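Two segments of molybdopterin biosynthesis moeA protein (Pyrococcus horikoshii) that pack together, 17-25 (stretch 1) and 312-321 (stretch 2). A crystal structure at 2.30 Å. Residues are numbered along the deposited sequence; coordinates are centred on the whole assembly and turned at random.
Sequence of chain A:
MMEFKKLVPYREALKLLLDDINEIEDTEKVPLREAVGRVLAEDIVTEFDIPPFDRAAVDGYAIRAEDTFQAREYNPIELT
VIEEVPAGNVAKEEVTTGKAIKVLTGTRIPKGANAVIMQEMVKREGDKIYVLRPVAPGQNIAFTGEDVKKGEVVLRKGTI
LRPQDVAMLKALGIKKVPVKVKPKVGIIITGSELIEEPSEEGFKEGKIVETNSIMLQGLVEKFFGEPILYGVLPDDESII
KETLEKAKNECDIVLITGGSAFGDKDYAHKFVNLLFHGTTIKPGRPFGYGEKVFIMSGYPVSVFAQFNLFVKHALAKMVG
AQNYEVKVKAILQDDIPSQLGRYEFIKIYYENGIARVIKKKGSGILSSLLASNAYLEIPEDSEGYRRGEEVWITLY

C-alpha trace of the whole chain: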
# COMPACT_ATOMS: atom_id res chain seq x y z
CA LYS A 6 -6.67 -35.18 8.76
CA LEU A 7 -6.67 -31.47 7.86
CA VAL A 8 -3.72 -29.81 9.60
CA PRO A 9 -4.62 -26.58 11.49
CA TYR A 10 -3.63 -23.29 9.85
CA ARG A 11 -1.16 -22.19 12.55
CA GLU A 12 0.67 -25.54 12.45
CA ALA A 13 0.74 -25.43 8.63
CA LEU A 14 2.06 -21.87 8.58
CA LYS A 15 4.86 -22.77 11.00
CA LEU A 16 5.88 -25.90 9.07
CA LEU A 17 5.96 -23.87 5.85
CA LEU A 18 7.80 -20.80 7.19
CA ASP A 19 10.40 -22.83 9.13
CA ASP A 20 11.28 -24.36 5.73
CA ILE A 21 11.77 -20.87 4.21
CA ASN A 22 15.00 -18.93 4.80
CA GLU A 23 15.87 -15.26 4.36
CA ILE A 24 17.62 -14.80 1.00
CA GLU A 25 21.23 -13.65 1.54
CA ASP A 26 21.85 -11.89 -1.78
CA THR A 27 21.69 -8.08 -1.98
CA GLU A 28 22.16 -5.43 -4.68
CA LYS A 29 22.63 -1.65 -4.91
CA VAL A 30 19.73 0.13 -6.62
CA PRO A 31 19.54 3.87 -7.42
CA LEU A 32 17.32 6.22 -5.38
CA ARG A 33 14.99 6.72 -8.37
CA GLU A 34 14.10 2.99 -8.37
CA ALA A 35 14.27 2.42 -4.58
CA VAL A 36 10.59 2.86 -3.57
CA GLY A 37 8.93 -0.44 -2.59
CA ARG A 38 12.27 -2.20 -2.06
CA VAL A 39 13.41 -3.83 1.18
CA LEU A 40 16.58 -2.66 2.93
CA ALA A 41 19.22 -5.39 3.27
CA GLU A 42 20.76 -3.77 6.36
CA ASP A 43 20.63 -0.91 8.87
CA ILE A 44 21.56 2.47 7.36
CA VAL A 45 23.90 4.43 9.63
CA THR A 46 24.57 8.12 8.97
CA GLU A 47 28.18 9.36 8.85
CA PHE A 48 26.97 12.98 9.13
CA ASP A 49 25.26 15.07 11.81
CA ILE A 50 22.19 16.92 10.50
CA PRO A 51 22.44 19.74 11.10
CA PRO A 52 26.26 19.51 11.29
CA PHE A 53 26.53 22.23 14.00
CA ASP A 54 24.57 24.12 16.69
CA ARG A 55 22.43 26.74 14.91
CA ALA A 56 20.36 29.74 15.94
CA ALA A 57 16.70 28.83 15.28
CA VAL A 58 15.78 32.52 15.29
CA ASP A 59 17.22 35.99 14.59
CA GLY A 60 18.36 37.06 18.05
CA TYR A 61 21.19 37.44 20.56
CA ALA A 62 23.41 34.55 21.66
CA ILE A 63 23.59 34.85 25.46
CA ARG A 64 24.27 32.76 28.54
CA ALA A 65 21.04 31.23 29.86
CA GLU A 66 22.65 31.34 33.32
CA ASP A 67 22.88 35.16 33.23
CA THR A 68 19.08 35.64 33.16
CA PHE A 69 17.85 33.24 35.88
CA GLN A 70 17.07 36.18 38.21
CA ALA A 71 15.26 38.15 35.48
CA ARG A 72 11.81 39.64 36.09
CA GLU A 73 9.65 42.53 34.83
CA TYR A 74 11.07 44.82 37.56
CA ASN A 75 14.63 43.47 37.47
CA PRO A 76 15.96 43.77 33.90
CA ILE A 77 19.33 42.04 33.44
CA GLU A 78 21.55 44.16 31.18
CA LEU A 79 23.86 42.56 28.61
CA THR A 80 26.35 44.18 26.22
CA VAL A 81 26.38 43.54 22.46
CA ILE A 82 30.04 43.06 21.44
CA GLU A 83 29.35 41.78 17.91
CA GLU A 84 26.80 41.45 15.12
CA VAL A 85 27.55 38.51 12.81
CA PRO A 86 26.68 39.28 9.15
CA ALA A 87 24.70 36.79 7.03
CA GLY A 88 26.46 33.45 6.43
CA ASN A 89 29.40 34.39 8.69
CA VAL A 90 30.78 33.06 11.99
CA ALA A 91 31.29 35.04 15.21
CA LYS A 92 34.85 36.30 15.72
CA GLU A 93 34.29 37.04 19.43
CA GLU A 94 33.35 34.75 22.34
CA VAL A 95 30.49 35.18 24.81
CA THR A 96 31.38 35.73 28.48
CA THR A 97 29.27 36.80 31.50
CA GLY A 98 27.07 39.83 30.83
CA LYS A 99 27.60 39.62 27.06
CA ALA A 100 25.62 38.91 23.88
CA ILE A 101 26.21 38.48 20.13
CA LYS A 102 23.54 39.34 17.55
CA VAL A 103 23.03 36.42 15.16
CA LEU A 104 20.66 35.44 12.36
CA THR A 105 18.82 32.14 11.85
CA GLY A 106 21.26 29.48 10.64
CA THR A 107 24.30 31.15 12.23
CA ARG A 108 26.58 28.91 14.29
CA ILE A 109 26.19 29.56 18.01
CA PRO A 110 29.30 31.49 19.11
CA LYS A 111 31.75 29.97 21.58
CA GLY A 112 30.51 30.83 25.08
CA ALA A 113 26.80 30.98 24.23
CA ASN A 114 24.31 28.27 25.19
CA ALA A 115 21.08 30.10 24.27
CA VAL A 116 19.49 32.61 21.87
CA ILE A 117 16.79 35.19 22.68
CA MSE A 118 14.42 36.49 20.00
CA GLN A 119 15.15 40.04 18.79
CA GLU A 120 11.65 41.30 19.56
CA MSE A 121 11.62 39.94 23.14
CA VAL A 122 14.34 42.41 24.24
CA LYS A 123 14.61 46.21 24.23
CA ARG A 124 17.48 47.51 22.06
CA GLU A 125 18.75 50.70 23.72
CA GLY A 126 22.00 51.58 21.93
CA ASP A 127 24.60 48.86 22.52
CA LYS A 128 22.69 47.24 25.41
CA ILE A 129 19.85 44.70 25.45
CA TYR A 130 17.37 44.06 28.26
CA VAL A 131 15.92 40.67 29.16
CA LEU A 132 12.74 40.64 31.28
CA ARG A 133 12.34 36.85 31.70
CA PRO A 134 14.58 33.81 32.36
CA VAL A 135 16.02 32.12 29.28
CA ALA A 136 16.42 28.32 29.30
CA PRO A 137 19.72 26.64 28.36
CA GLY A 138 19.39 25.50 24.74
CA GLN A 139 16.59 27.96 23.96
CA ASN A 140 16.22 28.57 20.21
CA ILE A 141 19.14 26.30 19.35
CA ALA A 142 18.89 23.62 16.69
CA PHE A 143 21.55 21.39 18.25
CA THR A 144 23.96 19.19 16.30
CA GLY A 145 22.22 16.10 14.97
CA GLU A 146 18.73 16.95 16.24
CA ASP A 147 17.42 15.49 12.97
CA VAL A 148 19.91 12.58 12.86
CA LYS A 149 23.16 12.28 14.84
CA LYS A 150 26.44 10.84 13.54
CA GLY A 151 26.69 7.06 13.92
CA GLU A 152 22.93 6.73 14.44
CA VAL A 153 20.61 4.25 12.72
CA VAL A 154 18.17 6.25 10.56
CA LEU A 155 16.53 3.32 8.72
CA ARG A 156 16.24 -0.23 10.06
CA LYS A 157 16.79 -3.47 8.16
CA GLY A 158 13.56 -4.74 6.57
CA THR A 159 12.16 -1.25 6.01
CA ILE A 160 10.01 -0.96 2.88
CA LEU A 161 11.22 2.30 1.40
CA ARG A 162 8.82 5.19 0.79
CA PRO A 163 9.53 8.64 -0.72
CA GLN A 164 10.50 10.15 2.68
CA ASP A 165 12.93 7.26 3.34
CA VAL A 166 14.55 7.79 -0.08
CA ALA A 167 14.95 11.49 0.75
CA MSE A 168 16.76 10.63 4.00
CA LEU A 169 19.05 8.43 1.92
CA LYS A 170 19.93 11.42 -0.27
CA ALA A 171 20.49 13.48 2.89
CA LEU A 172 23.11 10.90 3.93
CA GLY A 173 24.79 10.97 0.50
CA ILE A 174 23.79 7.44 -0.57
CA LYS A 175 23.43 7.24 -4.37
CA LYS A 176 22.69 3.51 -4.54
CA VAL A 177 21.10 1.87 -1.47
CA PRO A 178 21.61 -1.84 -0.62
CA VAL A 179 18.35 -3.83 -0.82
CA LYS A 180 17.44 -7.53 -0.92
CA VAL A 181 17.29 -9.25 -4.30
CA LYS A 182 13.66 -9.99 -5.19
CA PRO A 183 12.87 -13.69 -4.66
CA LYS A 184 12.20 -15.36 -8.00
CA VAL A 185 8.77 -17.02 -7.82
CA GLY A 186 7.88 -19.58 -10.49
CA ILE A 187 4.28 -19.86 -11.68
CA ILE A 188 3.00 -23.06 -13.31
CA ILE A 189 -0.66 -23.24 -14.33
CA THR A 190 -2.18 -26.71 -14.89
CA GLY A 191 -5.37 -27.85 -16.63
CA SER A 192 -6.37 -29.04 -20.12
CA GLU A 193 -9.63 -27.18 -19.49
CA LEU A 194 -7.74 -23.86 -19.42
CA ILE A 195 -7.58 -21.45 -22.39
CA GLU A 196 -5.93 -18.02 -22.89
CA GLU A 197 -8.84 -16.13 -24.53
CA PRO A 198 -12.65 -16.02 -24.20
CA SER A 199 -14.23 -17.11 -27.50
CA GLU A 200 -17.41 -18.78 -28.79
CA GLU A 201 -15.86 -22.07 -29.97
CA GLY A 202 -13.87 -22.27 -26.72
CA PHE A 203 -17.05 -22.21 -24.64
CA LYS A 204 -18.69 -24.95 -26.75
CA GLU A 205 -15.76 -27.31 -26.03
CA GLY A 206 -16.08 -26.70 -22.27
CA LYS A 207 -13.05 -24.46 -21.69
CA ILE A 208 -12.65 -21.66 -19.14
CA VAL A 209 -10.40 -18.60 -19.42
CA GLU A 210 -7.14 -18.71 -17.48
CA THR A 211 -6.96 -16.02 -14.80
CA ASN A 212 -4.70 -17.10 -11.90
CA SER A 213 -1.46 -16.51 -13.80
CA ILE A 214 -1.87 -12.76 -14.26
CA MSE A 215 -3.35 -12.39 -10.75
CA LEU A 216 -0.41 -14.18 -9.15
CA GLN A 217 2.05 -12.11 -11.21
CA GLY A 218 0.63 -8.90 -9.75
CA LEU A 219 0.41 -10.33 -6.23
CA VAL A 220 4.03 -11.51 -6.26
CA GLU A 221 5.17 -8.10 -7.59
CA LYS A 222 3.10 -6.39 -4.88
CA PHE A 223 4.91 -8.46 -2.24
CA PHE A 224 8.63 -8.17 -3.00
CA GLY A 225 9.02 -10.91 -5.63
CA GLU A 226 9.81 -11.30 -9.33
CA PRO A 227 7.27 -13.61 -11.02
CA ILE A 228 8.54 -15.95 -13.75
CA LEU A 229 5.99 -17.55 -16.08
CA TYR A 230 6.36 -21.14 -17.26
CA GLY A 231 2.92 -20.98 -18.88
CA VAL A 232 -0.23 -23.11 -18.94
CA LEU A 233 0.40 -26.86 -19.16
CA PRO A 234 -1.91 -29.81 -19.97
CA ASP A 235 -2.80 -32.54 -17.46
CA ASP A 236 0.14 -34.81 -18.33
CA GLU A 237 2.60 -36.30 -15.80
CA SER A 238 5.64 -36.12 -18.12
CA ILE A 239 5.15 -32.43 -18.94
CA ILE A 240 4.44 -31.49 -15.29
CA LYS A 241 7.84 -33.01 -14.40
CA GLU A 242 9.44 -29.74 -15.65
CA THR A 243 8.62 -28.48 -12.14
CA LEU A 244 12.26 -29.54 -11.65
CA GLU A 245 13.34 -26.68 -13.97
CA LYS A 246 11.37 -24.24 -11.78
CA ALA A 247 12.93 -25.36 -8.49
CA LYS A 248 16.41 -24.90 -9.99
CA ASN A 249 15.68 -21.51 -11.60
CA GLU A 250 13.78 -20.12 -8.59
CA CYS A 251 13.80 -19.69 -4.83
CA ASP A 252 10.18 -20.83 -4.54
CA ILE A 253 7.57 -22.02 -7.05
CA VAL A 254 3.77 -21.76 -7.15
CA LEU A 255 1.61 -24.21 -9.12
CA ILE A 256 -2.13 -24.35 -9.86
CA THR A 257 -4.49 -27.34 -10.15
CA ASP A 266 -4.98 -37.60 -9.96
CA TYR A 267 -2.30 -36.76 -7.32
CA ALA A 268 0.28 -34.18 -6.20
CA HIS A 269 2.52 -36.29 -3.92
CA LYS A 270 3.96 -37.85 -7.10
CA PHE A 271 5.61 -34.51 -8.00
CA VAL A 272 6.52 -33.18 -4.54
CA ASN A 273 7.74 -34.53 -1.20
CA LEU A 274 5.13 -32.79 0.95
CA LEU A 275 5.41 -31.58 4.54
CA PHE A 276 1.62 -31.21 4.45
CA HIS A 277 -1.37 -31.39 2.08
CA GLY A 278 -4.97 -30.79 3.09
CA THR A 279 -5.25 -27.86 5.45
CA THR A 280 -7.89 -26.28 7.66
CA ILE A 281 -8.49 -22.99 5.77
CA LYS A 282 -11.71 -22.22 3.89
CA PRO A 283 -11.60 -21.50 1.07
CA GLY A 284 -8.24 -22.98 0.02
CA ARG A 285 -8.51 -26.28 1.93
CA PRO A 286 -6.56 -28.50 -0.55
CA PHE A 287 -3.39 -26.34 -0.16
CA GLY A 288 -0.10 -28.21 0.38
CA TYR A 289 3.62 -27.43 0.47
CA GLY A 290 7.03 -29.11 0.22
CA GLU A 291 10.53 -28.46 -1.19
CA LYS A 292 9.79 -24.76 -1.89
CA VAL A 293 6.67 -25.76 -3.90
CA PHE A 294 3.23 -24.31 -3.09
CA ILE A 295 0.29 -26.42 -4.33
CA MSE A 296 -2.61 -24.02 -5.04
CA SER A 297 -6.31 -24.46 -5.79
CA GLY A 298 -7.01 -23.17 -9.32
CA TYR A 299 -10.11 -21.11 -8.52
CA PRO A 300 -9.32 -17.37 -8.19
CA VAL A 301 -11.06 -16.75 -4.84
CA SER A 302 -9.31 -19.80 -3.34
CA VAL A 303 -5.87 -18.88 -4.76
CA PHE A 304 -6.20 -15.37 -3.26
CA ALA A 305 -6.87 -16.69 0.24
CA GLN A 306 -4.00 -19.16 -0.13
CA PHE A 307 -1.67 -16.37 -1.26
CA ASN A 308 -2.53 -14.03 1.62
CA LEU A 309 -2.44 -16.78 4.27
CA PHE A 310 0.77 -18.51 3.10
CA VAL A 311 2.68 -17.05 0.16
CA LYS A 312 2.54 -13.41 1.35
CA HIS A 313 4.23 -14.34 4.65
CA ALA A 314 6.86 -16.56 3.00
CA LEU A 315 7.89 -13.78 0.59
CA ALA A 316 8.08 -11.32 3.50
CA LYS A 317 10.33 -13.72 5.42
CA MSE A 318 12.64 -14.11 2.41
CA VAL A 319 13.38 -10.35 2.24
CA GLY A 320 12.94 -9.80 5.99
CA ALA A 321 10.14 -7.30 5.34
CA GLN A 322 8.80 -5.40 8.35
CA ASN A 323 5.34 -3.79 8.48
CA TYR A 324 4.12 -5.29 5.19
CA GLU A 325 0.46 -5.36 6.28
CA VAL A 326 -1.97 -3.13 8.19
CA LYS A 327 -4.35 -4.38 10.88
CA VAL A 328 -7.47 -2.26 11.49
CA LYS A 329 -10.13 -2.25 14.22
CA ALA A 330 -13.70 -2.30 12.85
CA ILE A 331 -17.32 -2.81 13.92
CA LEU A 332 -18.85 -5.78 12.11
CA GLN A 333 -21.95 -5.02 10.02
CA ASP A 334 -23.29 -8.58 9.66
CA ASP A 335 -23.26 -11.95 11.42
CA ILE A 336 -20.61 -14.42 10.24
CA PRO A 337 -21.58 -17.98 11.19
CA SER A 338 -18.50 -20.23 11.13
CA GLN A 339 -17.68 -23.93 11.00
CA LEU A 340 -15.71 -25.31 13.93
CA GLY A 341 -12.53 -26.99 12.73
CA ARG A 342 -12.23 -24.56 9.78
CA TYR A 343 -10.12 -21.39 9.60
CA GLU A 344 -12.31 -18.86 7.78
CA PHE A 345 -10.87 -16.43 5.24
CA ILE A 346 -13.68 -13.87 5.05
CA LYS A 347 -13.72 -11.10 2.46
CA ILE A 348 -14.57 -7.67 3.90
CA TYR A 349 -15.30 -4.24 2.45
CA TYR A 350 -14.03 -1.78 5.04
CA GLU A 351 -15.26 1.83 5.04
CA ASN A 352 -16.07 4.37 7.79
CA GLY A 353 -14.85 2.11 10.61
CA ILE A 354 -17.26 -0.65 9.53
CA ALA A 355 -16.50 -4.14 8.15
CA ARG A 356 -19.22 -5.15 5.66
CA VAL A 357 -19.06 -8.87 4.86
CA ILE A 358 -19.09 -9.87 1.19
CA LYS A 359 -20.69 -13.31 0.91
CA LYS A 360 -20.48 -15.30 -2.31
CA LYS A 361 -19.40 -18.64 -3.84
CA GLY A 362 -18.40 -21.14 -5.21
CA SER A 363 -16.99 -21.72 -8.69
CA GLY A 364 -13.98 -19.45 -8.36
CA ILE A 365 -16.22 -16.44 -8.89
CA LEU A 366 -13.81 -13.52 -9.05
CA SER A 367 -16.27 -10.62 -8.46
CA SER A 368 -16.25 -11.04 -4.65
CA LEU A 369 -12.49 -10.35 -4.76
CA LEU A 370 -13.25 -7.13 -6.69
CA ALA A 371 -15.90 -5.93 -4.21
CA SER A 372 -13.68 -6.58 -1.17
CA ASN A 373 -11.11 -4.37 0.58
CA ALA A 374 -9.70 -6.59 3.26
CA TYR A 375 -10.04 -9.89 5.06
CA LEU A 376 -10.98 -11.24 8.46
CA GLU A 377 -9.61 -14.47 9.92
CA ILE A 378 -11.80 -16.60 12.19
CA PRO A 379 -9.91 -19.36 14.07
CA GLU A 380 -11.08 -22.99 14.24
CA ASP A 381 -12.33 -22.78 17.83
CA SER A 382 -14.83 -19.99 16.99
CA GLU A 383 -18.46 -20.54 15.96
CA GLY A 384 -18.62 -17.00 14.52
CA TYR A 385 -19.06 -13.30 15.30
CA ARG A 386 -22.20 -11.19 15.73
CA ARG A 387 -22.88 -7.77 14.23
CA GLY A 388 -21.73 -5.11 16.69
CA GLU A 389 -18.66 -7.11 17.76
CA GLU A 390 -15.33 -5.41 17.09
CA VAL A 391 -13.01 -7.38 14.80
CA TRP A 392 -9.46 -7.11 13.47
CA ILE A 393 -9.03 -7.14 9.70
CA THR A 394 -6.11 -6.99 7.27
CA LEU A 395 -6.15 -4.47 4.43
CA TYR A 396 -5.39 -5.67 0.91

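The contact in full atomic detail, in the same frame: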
# COMPACT_ATOMS: atom_id res chain seq x y z
N LEU A 17 5.60 -24.54 7.10
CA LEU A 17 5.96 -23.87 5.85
C LEU A 17 7.06 -22.83 6.03
O LEU A 17 8.04 -22.83 5.30
CB LEU A 17 4.72 -23.21 5.25
CG LEU A 17 4.86 -22.59 3.85
CD1 LEU A 17 3.67 -22.95 2.98
CD2 LEU A 17 5.02 -21.08 3.92
N LEU A 18 6.88 -21.93 7.00
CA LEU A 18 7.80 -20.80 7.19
C LEU A 18 9.15 -21.21 7.79
O LEU A 18 10.16 -20.58 7.51
CB LEU A 18 7.15 -19.71 8.06
CG LEU A 18 5.99 -18.93 7.45
CD1 LEU A 18 5.41 -17.97 8.48
CD2 LEU A 18 6.43 -18.17 6.19
N ASP A 19 9.16 -22.26 8.61
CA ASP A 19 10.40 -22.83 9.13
C ASP A 19 11.25 -23.40 7.99
O ASP A 19 12.48 -23.43 8.09
CB ASP A 19 10.12 -23.94 10.16
CG ASP A 19 9.67 -23.40 11.52
OD1 ASP A 19 9.74 -22.18 11.78
OD2 ASP A 19 9.23 -24.16 12.41
N ASP A 20 10.60 -23.86 6.92
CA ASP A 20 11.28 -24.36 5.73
C ASP A 20 11.88 -23.24 4.86
O ASP A 20 12.79 -23.49 4.07
CB ASP A 20 10.32 -25.20 4.89
CG ASP A 20 11.03 -26.15 3.94
OD1 ASP A 20 11.85 -26.96 4.41
OD2 ASP A 20 10.82 -26.17 2.71
N ILE A 21 11.36 -22.02 5.02
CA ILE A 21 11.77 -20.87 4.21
C ILE A 21 12.82 -20.03 4.93
O ILE A 21 12.63 -19.64 6.09
CB ILE A 21 10.53 -19.99 3.87
CG1 ILE A 21 9.46 -20.81 3.13
CG2 ILE A 21 10.94 -18.77 3.05
CD1 ILE A 21 9.79 -21.16 1.69
N ASN A 22 13.92 -19.75 4.25
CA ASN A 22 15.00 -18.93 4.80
C ASN A 22 15.05 -17.55 4.16
O ASN A 22 14.58 -17.35 3.04
CB ASN A 22 16.35 -19.63 4.60
CG ASN A 22 16.41 -20.98 5.27
OD1 ASN A 22 16.14 -21.11 6.47
ND2 ASN A 22 16.77 -22.01 4.51
N GLU A 23 15.62 -16.59 4.90
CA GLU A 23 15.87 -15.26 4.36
C GLU A 23 16.95 -15.36 3.29
O GLU A 23 18.04 -15.87 3.55
CB GLU A 23 16.32 -14.30 5.47
CG GLU A 23 16.34 -12.83 5.04
CD GLU A 23 16.65 -11.88 6.18
OE1 GLU A 23 15.89 -11.88 7.17
OE2 GLU A 23 17.64 -11.14 6.09
N ILE A 24 16.63 -14.91 2.07
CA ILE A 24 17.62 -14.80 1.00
C ILE A 24 18.79 -13.92 1.44
O ILE A 24 18.59 -12.88 2.06
CB ILE A 24 16.94 -14.26 -0.30
CG1 ILE A 24 16.24 -15.40 -1.04
CG2 ILE A 24 17.96 -13.59 -1.23
CD1 ILE A 24 15.28 -14.94 -2.12
N GLU A 25 20.01 -14.35 1.12
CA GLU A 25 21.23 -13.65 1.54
C GLU A 25 21.58 -12.53 0.57
O GLU A 25 22.04 -11.47 0.99
CB GLU A 25 22.43 -14.61 1.61
CG GLU A 25 22.18 -15.94 2.30
CD GLU A 25 23.04 -17.05 1.70
OE1 GLU A 25 24.24 -17.12 2.03
OE2 GLU A 25 22.50 -17.86 0.90
N LYS A 312 2.24 -14.77 0.91
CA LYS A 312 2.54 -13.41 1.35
C LYS A 312 3.56 -13.39 2.49
O LYS A 312 4.49 -12.60 2.49
CB LYS A 312 1.24 -12.71 1.78
CG LYS A 312 1.43 -11.37 2.47
CD LYS A 312 0.12 -10.58 2.57
CE LYS A 312 -0.76 -11.06 3.71
NZ LYS A 312 -1.63 -9.98 4.25
N HIS A 313 3.37 -14.28 3.47
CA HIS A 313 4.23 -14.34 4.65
C HIS A 313 5.58 -15.01 4.37
O HIS A 313 6.57 -14.68 5.02
CB HIS A 313 3.50 -15.04 5.79
CG HIS A 313 2.23 -14.35 6.18
ND1 HIS A 313 2.20 -13.05 6.63
CD2 HIS A 313 0.94 -14.76 6.13
CE1 HIS A 313 0.94 -12.70 6.87
NE2 HIS A 313 0.16 -13.72 6.57
N ALA A 314 5.61 -15.94 3.42
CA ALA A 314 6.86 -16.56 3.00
C ALA A 314 7.76 -15.56 2.27
O ALA A 314 8.95 -15.47 2.55
CB ALA A 314 6.58 -17.76 2.10
N LEU A 315 7.17 -14.82 1.34
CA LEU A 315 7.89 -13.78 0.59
C LEU A 315 8.45 -12.71 1.52
O LEU A 315 9.58 -12.26 1.34
CB LEU A 315 6.96 -13.14 -0.44
CG LEU A 315 6.62 -14.02 -1.64
CD1 LEU A 315 5.37 -13.50 -2.34
CD2 LEU A 315 7.79 -14.08 -2.61
N ALA A 316 7.66 -12.31 2.51
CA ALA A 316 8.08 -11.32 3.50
C ALA A 316 9.25 -11.82 4.34
O ALA A 316 10.15 -11.06 4.67
CB ALA A 316 6.91 -10.92 4.39
N LYS A 317 9.24 -13.11 4.67
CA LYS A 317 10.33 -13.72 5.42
C LYS A 317 11.62 -13.78 4.61
O LYS A 317 12.71 -13.66 5.17
CB LYS A 317 9.94 -15.14 5.89
CG LYS A 317 10.69 -15.59 7.14
CD LYS A 317 10.95 -17.08 7.14
CE LYS A 317 11.86 -17.47 8.29
NZ LYS A 317 11.79 -18.92 8.57
N MSE A 318 11.49 -13.96 3.30
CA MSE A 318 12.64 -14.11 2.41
C MSE A 318 13.43 -12.80 2.24
O MSE A 318 14.64 -12.83 2.09
CB MSE A 318 12.20 -14.65 1.04
CG MSE A 318 11.79 -16.11 1.07
SE MSE A 318 11.10 -16.79 -0.64
CE MSE A 318 12.62 -17.85 -1.11
N VAL A 319 12.73 -11.67 2.29
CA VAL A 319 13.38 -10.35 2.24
C VAL A 319 13.49 -9.69 3.62
O VAL A 319 14.05 -8.60 3.75
CB VAL A 319 12.66 -9.39 1.26
CG1 VAL A 319 12.65 -9.96 -0.15
CG2 VAL A 319 11.23 -9.09 1.73
N GLY A 320 12.97 -10.35 4.65
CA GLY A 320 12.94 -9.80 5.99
C GLY A 320 12.10 -8.54 6.13
O GLY A 320 12.42 -7.66 6.93
N ALA A 321 11.03 -8.46 5.34
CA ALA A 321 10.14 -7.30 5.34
C ALA A 321 9.49 -7.07 6.70
O ALA A 321 9.02 -8.02 7.34
CB ALA A 321 9.07 -7.45 4.27
O HOH W 1 13.19 -12.87 7.50

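How do the two backbones lie against each other? Stretch 1 finishes a helix and then continues as an extended segment, while stretch 2 is mostly helix. The helical part of stretch 1 comes to the helix of stretch 2 at Leu18 and Ala314, whose CA atoms are 6.0 Å apart. The chain then draws closer, and at Glu23 and Met318 the CA atoms are 3.9 Å apart, close enough for backbone groups to meet directly.

What does the ammonium group of Lys317 bond to? No carboxylate of stretch 1 takes it; two backbone carbonyls do. Lys317 NZ donates to Leu18 O at 2.6 Å and to Ile21 O at 2.7 Å. Although the CA-to-CB bond of Lys317 points sideways, the long side chain brings its end nearer to stretch 1. Leu18 O also accepts a hydrogen bond from Ile21 N at 3.1 Å, so this carbonyl serves both the turn within stretch 1 and the lysine across the contact. By gathering two carbonyls where the helix gives way to loop, the charged group ties down the turn.

How are the polar groups near the end of the helix in stretch 2 satisfied? Ile24 N donates to Met318 O at 2.9 Å, the one backbone-to-backbone hydrogen bond between the stretches. The same carbonyl receives a CA-H...O contact, with Glu23 CA 3.5 Å from Met318 O. One residue earlier, Lys317 O accepts a hydrogen bond from a water at 2.5 Å from the water O, and that water also donates to Glu23 OE1, 2.9 Å from its O, bridging the stretches. Glu23 OE2 is hydrogen-bonded elsewhere in the structure. Gly320 has positive phi, which favours glycine, and space is also tight here: an ideal CB on Gly320 would lie 2.9 Å from Glu23 OE1, a clash.

Which side chains fill the space between these bonds? Ala314 has a small side chain that lets three larger ones approach: Leu17 CD2 and Leu18 CD2 each lie 4.1 Å from Ala314 CB, and Ile21 CG1 lies 4.3 Å from the same Ala314 CB. Ile21 points toward stretch 2 and also packs on Met318, a selenomethionine, with Ile21 CG2 3.4 Å from Met318 CG. Farther along, Ile24 CD1 is 4.1 Å from Met318 CE. Met318 thus joins the apolar packing through its side chain while its carbonyl holds the backbone of Ile24.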